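Local structure of iron Super-Oxide Dismutase (Plasmodium knowlesi, 2AWP) at residues 16-21 with 176-181; 78-83 with 185-190. The protein catalyses the dismutation of superoxide radicals to hydrogen peroxide and molecular oxygen, probably at an iron ion. One frame throughout, in Å; residues are numbered along the deposited sequence.

From the N terminus, the chain passes the loop 16-21, runs through helix 21-43 and then helix 62-79, and reaches 78-83, where that helix ends. The three-stranded sheet follows before helix 172-179 returns to 16-21 in contact 1, closing a loop of 154 residues. Helix 185-196 then meets 78-83 in contact 2 and closes one of 101. As their segments alternate, the two loops cross rather than nest. Both contacts join the alpha-hairpin domain to the C-terminal domain, with centres about 14 Å apart. They meet through Met81, whose SD lies 3.6 Å from Trp179 NE1 and 3.8 Å from Ile19 CD1.

Contact 1: 16-21 with 176-181; sequences SPHISE and VKAWWN
His18 and Ala178 mark the closest backbone approach, with 5.1 Å between their CA atoms. Segment 16-21 is irregular and carries a cis peptide bond before Pro17, whereas 176-181 belongs to the last part of helix 172-179 and the turn beyond it. The contact lies at the surface, away from the probable iron site, and rests on packing round the imidazole of His18. Asn181 CB sits over the centre of one ring face, 3.5 Å from the centroid and close to the ring normal, a CH-pi contact. Pro17 CD lies over the opposite face, so the ring is sandwiched between its own neighbour and the partner segment. With CG beside the backbone N (chi1 -61°), Asn181 lays its amide near CE1 and ND1 of His18, the ND2-CE1 distance being 3.4 Å and the amide and ring planes 24° apart. The same ND2 donates to Ala178 O at 3.0 Å in a bent bond, the donor tilted 30° from the carbonyl plane. Asn181 N reaches this oxygen, also at 3.0 Å, from the same face of that plane. At the other end of the imidazole side chain, His18 CB packs against Ala178 CB at 4.0 Å. Tyr168 OH also hydrogen-bonds to His18 O, tying the loop to helix 165-168. The backbone N bond thus holds the turn, while the bent ND2 bond limits rotation of the Asn181 amide beside the ring on which its CB packs.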
ATOM      1  N   SER A  16     -16.587   0.096 -16.584  1.00 13.40           N
ATOM      2  CA  SER A  16     -15.808  -0.728 -17.492  1.00 14.16           C
ATOM      3  C   SER A  16     -15.703   0.019 -18.846  1.00 14.41           C
ATOM      4  O   SER A  16     -16.571   0.812 -19.158  1.00 15.03           O
ATOM      5  CB  SER A  16     -16.520  -2.075 -17.643  1.00 15.08           C
ATOM      6  OG  SER A  16     -15.726  -2.961 -18.406  1.00 20.44           O
ATOM      7  N   PRO A  17     -14.616  -0.185 -19.619  1.00 14.19           N
ATOM      8  CA  PRO A  17     -13.442  -1.016 -19.298  1.00 13.95           C
ATOM      9  C   PRO A  17     -12.336  -0.275 -18.497  1.00 14.17           C
ATOM     10  O   PRO A  17     -11.232  -0.832 -18.294  1.00 13.70           O
ATOM     11  CB  PRO A  17     -12.940  -1.401 -20.685  1.00 13.35           C
ATOM     12  CG  PRO A  17     -13.139  -0.066 -21.448  1.00 14.63           C
ATOM     13  CD  PRO A  17     -14.478   0.443 -20.952  1.00 14.27           C
ATOM     14  N   HIS A  18     -12.617   0.962 -18.072  1.00 13.17           N
ATOM     15  CA  HIS A  18     -11.629   1.801 -17.365  1.00 12.02           C
ATOM     16  C   HIS A  18     -11.191   1.193 -16.037  1.00 12.04           C
ATOM     17  O   HIS A  18      -9.995   1.141 -15.725  1.00 12.27           O
ATOM     18  CB  HIS A  18     -12.182   3.223 -17.223  1.00 11.24           C
ATOM     19  CG  HIS A  18     -12.764   3.741 -18.504  1.00 11.55           C
ATOM     20  ND1 HIS A  18     -12.019   3.834 -19.659  1.00 13.33           N
ATOM     21  CD2 HIS A  18     -14.032   4.085 -18.845  1.00  9.34           C
ATOM     22  CE1 HIS A  18     -12.789   4.259 -20.649  1.00 12.22           C
ATOM     23  NE2 HIS A  18     -14.015   4.416 -20.180  1.00 14.01           N
ATOM     24  N   ILE A  19     -12.178   0.771 -15.256  1.00 11.69           N
ATOM     25  CA  ILE A  19     -12.004  -0.074 -14.115  1.00 11.10           C
ATOM     26  C   ILE A  19     -13.045  -1.180 -14.306  1.00 11.72           C
ATOM     27  O   ILE A  19     -14.245  -0.905 -14.458  1.00 10.95           O
ATOM     28  CB  ILE A  19     -12.261   0.684 -12.799  1.00 12.00           C
ATOM     29  CG1 ILE A  19     -11.308   1.898 -12.651  1.00 10.92           C
ATOM     30  CG2 ILE A  19     -12.106  -0.268 -11.591  1.00  9.55           C
ATOM     31  CD1 ILE A  19     -11.726   2.849 -11.523  1.00 11.26           C
ATOM     32  N   SER A  20     -12.577  -2.423 -14.275  1.00 11.73           N
ATOM     33  CA  SER A  20     -13.403  -3.590 -14.542  1.00 10.68           C
ATOM     34  C   SER A  20     -14.465  -3.894 -13.494  1.00 10.69           C
ATOM     35  O   SER A  20     -14.374  -3.479 -12.344  1.00  9.86           O
ATOM     36  CB  SER A  20     -12.498  -4.820 -14.724  1.00 10.52           C
ATOM     37  OG  SER A  20     -11.883  -5.220 -13.509  1.00  9.45           O
ATOM     38  N   GLU A  21     -15.487  -4.637 -13.909  1.00 10.36           N
ATOM     39  CA  GLU A  21     -16.440  -5.187 -12.973  1.00 11.29           C
ATOM     40  C   GLU A  21     -15.751  -6.040 -11.877  1.00 10.15           C
ATOM     41  O   GLU A  21     -16.090  -5.939 -10.700  1.00  9.55           O
ATOM     42  CB  GLU A  21     -17.516  -6.011 -13.726  1.00 10.99           C
ATOM     43  CG  GLU A  21     -18.675  -6.415 -12.814  1.00 13.20           C
ATOM     44  CD  GLU A  21     -19.715  -7.260 -13.554  1.00 14.75           C
ATOM     45  OE1 GLU A  21     -19.650  -7.339 -14.799  1.00 18.90           O
ATOM     46  OE2 GLU A  21     -20.579  -7.838 -12.885  1.00 21.51           O
ATOM     47  N   VAL A 176      -4.441   5.653 -14.031  1.00 10.70           N
ATOM     48  CA  VAL A 176      -4.686   7.104 -13.839  1.00 12.01           C
ATOM     49  C   VAL A 176      -5.256   7.708 -15.131  1.00 12.53           C
ATOM     50  O   VAL A 176      -6.243   8.451 -15.098  1.00 13.40           O
ATOM     51  CB  VAL A 176      -3.398   7.827 -13.343  1.00 11.66           C
ATOM     52  CG1 VAL A 176      -3.532   9.385 -13.372  1.00 11.50           C
ATOM     53  CG2 VAL A 176      -3.054   7.326 -11.958  1.00  9.72           C
ATOM     54  N   LYS A 177      -4.683   7.330 -16.268  1.00 13.69           N
ATOM     55  CA  LYS A 177      -5.152   7.811 -17.563  1.00 14.00           C
ATOM     56  C   LYS A 177      -6.606   7.384 -17.840  1.00 13.64           C
ATOM     57  O   LYS A 177      -7.424   8.191 -18.286  1.00 13.25           O
ATOM     58  CB  LYS A 177      -4.199   7.312 -18.664  1.00 15.22           C
ATOM     59  CG  LYS A 177      -4.296   8.061 -19.982  1.00 19.24           C
ATOM     60  CD  LYS A 177      -2.976   7.939 -20.782  1.00 25.88           C
ATOM     61  CE  LYS A 177      -2.033   9.096 -20.499  1.00 28.23           C
ATOM     62  NZ  LYS A 177      -2.359  10.379 -21.246  1.00 31.50           N
ATOM     63  N   ALA A 178      -6.924   6.119 -17.568  1.00 12.63           N
ATOM     64  CA  ALA A 178      -8.269   5.591 -17.756  1.00 12.62           C
ATOM     65  C   ALA A 178      -9.327   6.262 -16.836  1.00 12.58           C
ATOM     66  O   ALA A 178     -10.514   6.415 -17.194  1.00 11.86           O
ATOM     67  CB  ALA A 178      -8.252   4.065 -17.561  1.00 12.80           C
ATOM     68  N   TRP A 179      -8.870   6.650 -15.651  1.00 12.45           N
ATOM     69  CA  TRP A 179      -9.704   7.258 -14.615  1.00 11.51           C
ATOM     70  C   TRP A 179     -10.312   8.597 -15.076  1.00 11.76           C
ATOM     71  O   TRP A 179     -11.437   8.927 -14.683  1.00 10.50           O
ATOM     72  CB  TRP A 179      -8.872   7.448 -13.353  1.00 11.50           C
ATOM     73  CG  TRP A 179      -9.647   8.058 -12.213  1.00 12.25           C
ATOM     74  CD1 TRP A 179     -10.438   7.394 -11.308  1.00 13.19           C
ATOM     75  CD2 TRP A 179      -9.695   9.444 -11.855  1.00 13.44           C
ATOM     76  NE1 TRP A 179     -10.976   8.286 -10.406  1.00 12.52           N
ATOM     77  CE2 TRP A 179     -10.530   9.551 -10.716  1.00 13.44           C
ATOM     78  CE3 TRP A 179      -9.110  10.611 -12.385  1.00 12.81           C
ATOM     79  CZ2 TRP A 179     -10.799  10.776 -10.092  1.00 13.04           C
ATOM     80  CZ3 TRP A 179      -9.376  11.824 -11.758  1.00 12.65           C
ATOM     81  CH2 TRP A 179     -10.231  11.897 -10.632  1.00 11.54           C
ATOM     82  N   TRP A 180      -9.572   9.341 -15.919  1.00 11.56           N
ATOM     83  CA  TRP A 180     -10.078  10.576 -16.536  1.00 12.68           C
ATOM     84  C   TRP A 180     -11.379  10.379 -17.329  1.00 12.98           C
ATOM     85  O   TRP A 180     -12.193  11.302 -17.442  1.00 13.40           O
ATOM     86  CB  TRP A 180      -8.965  11.302 -17.340  1.00 12.12           C
ATOM     87  CG  TRP A 180      -7.858  11.786 -16.392  1.00 12.66           C
ATOM     88  CD1 TRP A 180      -6.623  11.223 -16.221  1.00 11.27           C
ATOM     89  CD2 TRP A 180      -7.934  12.874 -15.446  1.00 10.80           C
ATOM     90  NE1 TRP A 180      -5.925  11.893 -15.245  1.00 12.31           N
ATOM     91  CE2 TRP A 180      -6.692  12.914 -14.757  1.00 11.13           C
ATOM     92  CE3 TRP A 180      -8.931  13.805 -15.109  1.00 10.72           C
ATOM     93  CZ2 TRP A 180      -6.400  13.879 -13.758  1.00 11.20           C
ATOM     94  CZ3 TRP A 180      -8.646  14.786 -14.127  1.00 12.28           C
ATOM     95  CH2 TRP A 180      -7.390  14.806 -13.463  1.00 12.67           C
ATOM     96  N   ASN A 181     -11.631   9.148 -17.793  1.00 12.55           N
ATOM     97  CA  ASN A 181     -12.898   8.818 -18.473  1.00 12.90           C
ATOM     98  C   ASN A 181     -14.091   8.669 -17.524  1.00 12.62           C
ATOM     99  O   ASN A 181     -15.227   8.566 -17.974  1.00 14.03           O
ATOM    100  CB  ASN A 181     -12.749   7.522 -19.260  1.00 12.88           C
ATOM    101  CG  ASN A 181     -11.689   7.613 -20.336  1.00 14.59           C
ATOM    102  OD1 ASN A 181     -11.846   8.360 -21.288  1.00 17.56           O
ATOM    103  ND2 ASN A 181     -10.609   6.855 -20.189  1.00 15.10           N
TER

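Contact 2: 78-83 with 185-190; sequences WDSMGP and WNFANE
Asp79 and Phe187 carry this contact through a methylene laid on a phenyl face. Phe187 CG stands anti to its backbone N (chi1 -167°), which extends the ring from helix 185-196 so that one face meets Asp79 CB. That carbon is 3.6 Å from the ring centroid and 12° off the normal, the geometry of a CH-pi interaction. Asp79 CG lies beside the backbone N (chi1 -61°), a torsion that keeps the methylene on the ring while the carboxylate turns to Lys9, with which OD2 forms a salt bridge. The carboxylate is nearly perpendicular to the phenyl plane. At the root of the ring the backbone adds a second touch, Asp79 O lying 3.2 Å from Phe187 CB. This is where the long helix 62-79 of the alpha-hairpin domain ends against the last helix of the chain, 185-196, in the two-domain arrangement of iron/manganese superoxide dismutases. His74, a probable iron ligand on that same long helix, has its side chain about 9 Å from that of Asp79. Ser80 OG hydrogen-bonds to Phe76 O in the preceding turn and to Thr156 N of strand 151-158. Held there, the hydroxyl also flanks the phenyl ring, with Ser80 OG 3.7 Å from Phe187 CD2.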
ATOM      1  N   TRP A  78     -16.037   6.395  -4.948  1.00 10.66           N
ATOM      2  CA  TRP A  78     -17.091   5.864  -5.824  1.00 10.31           C
ATOM      3  C   TRP A  78     -17.950   6.998  -6.409  1.00 10.50           C
ATOM      4  O   TRP A  78     -18.244   6.989  -7.602  1.00 10.21           O
ATOM      5  CB  TRP A  78     -17.973   4.837  -5.068  1.00  8.98           C
ATOM      6  CG  TRP A  78     -17.183   3.632  -4.584  1.00  9.01           C
ATOM      7  CD1 TRP A  78     -17.136   3.138  -3.326  1.00  9.77           C
ATOM      8  CD2 TRP A  78     -16.304   2.814  -5.369  1.00  8.79           C
ATOM      9  NE1 TRP A  78     -16.280   2.058  -3.264  1.00  9.56           N
ATOM     10  CE2 TRP A  78     -15.759   1.843  -4.511  1.00  8.88           C
ATOM     11  CE3 TRP A  78     -15.921   2.817  -6.723  1.00 10.15           C
ATOM     12  CZ2 TRP A  78     -14.842   0.876  -4.957  1.00  8.45           C
ATOM     13  CZ3 TRP A  78     -15.031   1.846  -7.174  1.00  8.43           C
ATOM     14  CH2 TRP A  78     -14.490   0.900  -6.288  1.00  8.81           C
ATOM     15  N   ASP A  79     -18.348   7.941  -5.543  1.00 10.75           N
ATOM     16  CA  ASP A  79     -19.139   9.121  -5.921  1.00 10.83           C
ATOM     17  C   ASP A  79     -18.401  10.106  -6.820  1.00 10.81           C
ATOM     18  O   ASP A  79     -19.035  10.873  -7.581  1.00  8.94           O
ATOM     19  CB  ASP A  79     -19.698   9.820  -4.676  1.00 10.69           C
ATOM     20  CG  ASP A  79     -20.619   8.926  -3.887  1.00 13.84           C
ATOM     21  OD1 ASP A  79     -20.885   7.782  -4.347  1.00 13.45           O
ATOM     22  OD2 ASP A  79     -21.063   9.364  -2.795  1.00 17.03           O
ATOM     23  N   SER A  80     -17.066  10.058  -6.760  1.00 10.05           N
ATOM     24  CA  SER A  80     -16.202  10.854  -7.650  1.00 10.84           C
ATOM     25  C   SER A  80     -16.129  10.329  -9.081  1.00 10.74           C
ATOM     26  O   SER A  80     -15.468  10.939  -9.938  1.00 11.50           O
ATOM     27  CB  SER A  80     -14.761  10.922  -7.098  1.00 10.68           C
ATOM     28  OG  SER A  80     -14.696  11.738  -5.940  1.00 12.13           O
ATOM     29  N   MET A  81     -16.782   9.195  -9.335  1.00 10.78           N
ATOM     30  CA  MET A  81     -16.789   8.567 -10.653  1.00 10.32           C
ATOM     31  C   MET A  81     -18.204   8.268 -11.099  1.00 10.73           C
ATOM     32  O   MET A  81     -19.125   8.403 -10.324  1.00 12.09           O
ATOM     33  CB  MET A  81     -16.012   7.240 -10.623  1.00 10.54           C
ATOM     34  CG  MET A  81     -14.545   7.441 -10.383  1.00  8.97           C
ATOM     35  SD  MET A  81     -13.644   5.898 -10.400  1.00  9.84           S
ATOM     36  CE  MET A  81     -14.281   5.089  -8.926  1.00  9.99           C
ATOM     37  N   GLY A  82     -18.360   7.807 -12.337  1.00 11.59           N
ATOM     38  CA  GLY A  82     -19.666   7.388 -12.823  1.00 13.24           C
ATOM     39  C   GLY A  82     -19.686   7.032 -14.286  1.00 13.68           C
ATOM     40  O   GLY A  82     -18.753   7.376 -15.028  1.00 13.58           O
ATOM     41  N   PRO A  83     -20.762   6.350 -14.726  1.00 14.62           N
ATOM     42  CA  PRO A  83     -20.912   6.131 -16.157  1.00 15.73           C
ATOM     43  C   PRO A  83     -21.370   7.454 -16.803  1.00 16.35           C
ATOM     44  O   PRO A  83     -21.928   8.310 -16.126  1.00 16.93           O
ATOM     45  CB  PRO A  83     -22.002   5.039 -16.248  1.00 14.59           C
ATOM     46  CG  PRO A  83     -22.847   5.274 -15.020  1.00 15.85           C
ATOM     47  CD  PRO A  83     -21.884   5.772 -13.948  1.00 14.94           C
ATOM     48  N   TRP A 185     -17.909  15.208 -12.652  1.00 12.44           N
ATOM     49  CA  TRP A 185     -17.927  16.659 -12.416  1.00 12.91           C
ATOM     50  C   TRP A 185     -19.193  17.112 -11.709  1.00 13.42           C
ATOM     51  O   TRP A 185     -19.173  18.114 -11.002  1.00 13.71           O
ATOM     52  CB  TRP A 185     -17.755  17.406 -13.734  1.00 12.28           C
ATOM     53  CG  TRP A 185     -16.478  17.029 -14.436  1.00 12.56           C
ATOM     54  CD1 TRP A 185     -16.352  16.368 -15.651  1.00 12.11           C
ATOM     55  CD2 TRP A 185     -15.152  17.258 -13.969  1.00 11.87           C
ATOM     56  NE1 TRP A 185     -15.020  16.207 -15.968  1.00 11.06           N
ATOM     57  CE2 TRP A 185     -14.263  16.746 -14.957  1.00 12.69           C
ATOM     58  CE3 TRP A 185     -14.616  17.866 -12.812  1.00 12.65           C
ATOM     59  CZ2 TRP A 185     -12.865  16.813 -14.813  1.00 12.80           C
ATOM     60  CZ3 TRP A 185     -13.228  17.939 -12.676  1.00 11.73           C
ATOM     61  CH2 TRP A 185     -12.370  17.425 -13.680  1.00 12.87           C
ATOM     62  N   ASN A 186     -20.289  16.366 -11.871  1.00 13.34           N
ATOM     63  CA  ASN A 186     -21.493  16.684 -11.114  1.00 14.40           C
ATOM     64  C   ASN A 186     -21.226  16.563  -9.615  1.00 13.63           C
ATOM     65  O   ASN A 186     -21.642  17.427  -8.836  1.00 14.56           O
ATOM     66  CB  ASN A 186     -22.703  15.827 -11.543  1.00 13.69           C
ATOM     67  CG  ASN A 186     -22.978  15.924 -13.020  1.00 17.19           C
ATOM     68  OD1 ASN A 186     -23.006  17.016 -13.578  1.00 20.58           O
ATOM     69  ND2 ASN A 186     -23.138  14.776 -13.681  1.00 20.70           N
ATOM     70  N   PHE A 187     -20.544  15.490  -9.208  1.00 13.08           N
ATOM     71  CA  PHE A 187     -20.122  15.355  -7.802  1.00 12.38           C
ATOM     72  C   PHE A 187     -19.213  16.501  -7.358  1.00 12.34           C
ATOM     73  O   PHE A 187     -19.418  17.072  -6.276  1.00 12.65           O
ATOM     74  CB  PHE A 187     -19.428  14.001  -7.526  1.00 11.44           C
ATOM     75  CG  PHE A 187     -19.266  13.684  -6.043  1.00 11.43           C
ATOM     76  CD1 PHE A 187     -20.380  13.669  -5.188  1.00  8.82           C
ATOM     77  CD2 PHE A 187     -17.996  13.361  -5.514  1.00 11.84           C
ATOM     78  CE1 PHE A 187     -20.251  13.343  -3.818  1.00  9.72           C
ATOM     79  CE2 PHE A 187     -17.835  13.066  -4.148  1.00 10.82           C
ATOM     80  CZ  PHE A 187     -18.975  13.059  -3.290  1.00  9.04           C
ATOM     81  N   ALA A 188     -18.202  16.828  -8.172  1.00 11.90           N
ATOM     82  CA  ALA A 188     -17.282  17.928  -7.846  1.00 11.98           C
ATOM     83  C   ALA A 188     -18.065  19.244  -7.593  1.00 12.02           C
ATOM     84  O   ALA A 188     -17.741  20.009  -6.678  1.00 12.55           O
ATOM     85  CB  ALA A 188     -16.306  18.141  -8.983  1.00 11.59           C
ATOM     86  N   ASN A 189     -19.071  19.489  -8.430  1.00 11.84           N
ATOM     87  CA  ASN A 189     -19.905  20.704  -8.369  1.00 12.13           C
ATOM     88  C   ASN A 189     -20.703  20.758  -7.091  1.00 11.99           C
ATOM     89  O   ASN A 189     -20.803  21.794  -6.454  1.00 11.84           O
ATOM     90  CB  ASN A 189     -20.833  20.765  -9.578  1.00 11.72           C
ATOM     91  CG  ASN A 189     -20.169  21.410 -10.762  1.00 12.74           C
ATOM     92  OD1 ASN A 189     -19.280  22.226 -10.599  1.00 11.04           O
ATOM     93  ND2 ASN A 189     -20.599  21.053 -11.959  1.00 11.56           N
ATOM     94  N   GLU A 190     -21.232  19.610  -6.704  1.00 11.95           N
ATOM     95  CA  GLU A 190     -21.958  19.513  -5.468  1.00 13.77           C
ATOM     96  C   GLU A 190     -21.054  19.826  -4.269  1.00 13.42           C
ATOM     97  O   GLU A 190     -21.457  20.556  -3.348  1.00 13.08           O
ATOM     98  CB  GLU A 190     -22.560  18.129  -5.355  1.00 13.82           C
ATOM     99  CG  GLU A 190     -23.169  17.850  -4.014  1.00 19.60           C
ATOM    100  CD  GLU A 190     -23.715  16.436  -3.915  1.00 26.53           C
ATOM    101  OE1 GLU A 190     -23.661  15.686  -4.916  1.00 29.05           O
ATOM    102  OE2 GLU A 190     -24.189  16.080  -2.816  1.00 31.54           O
TER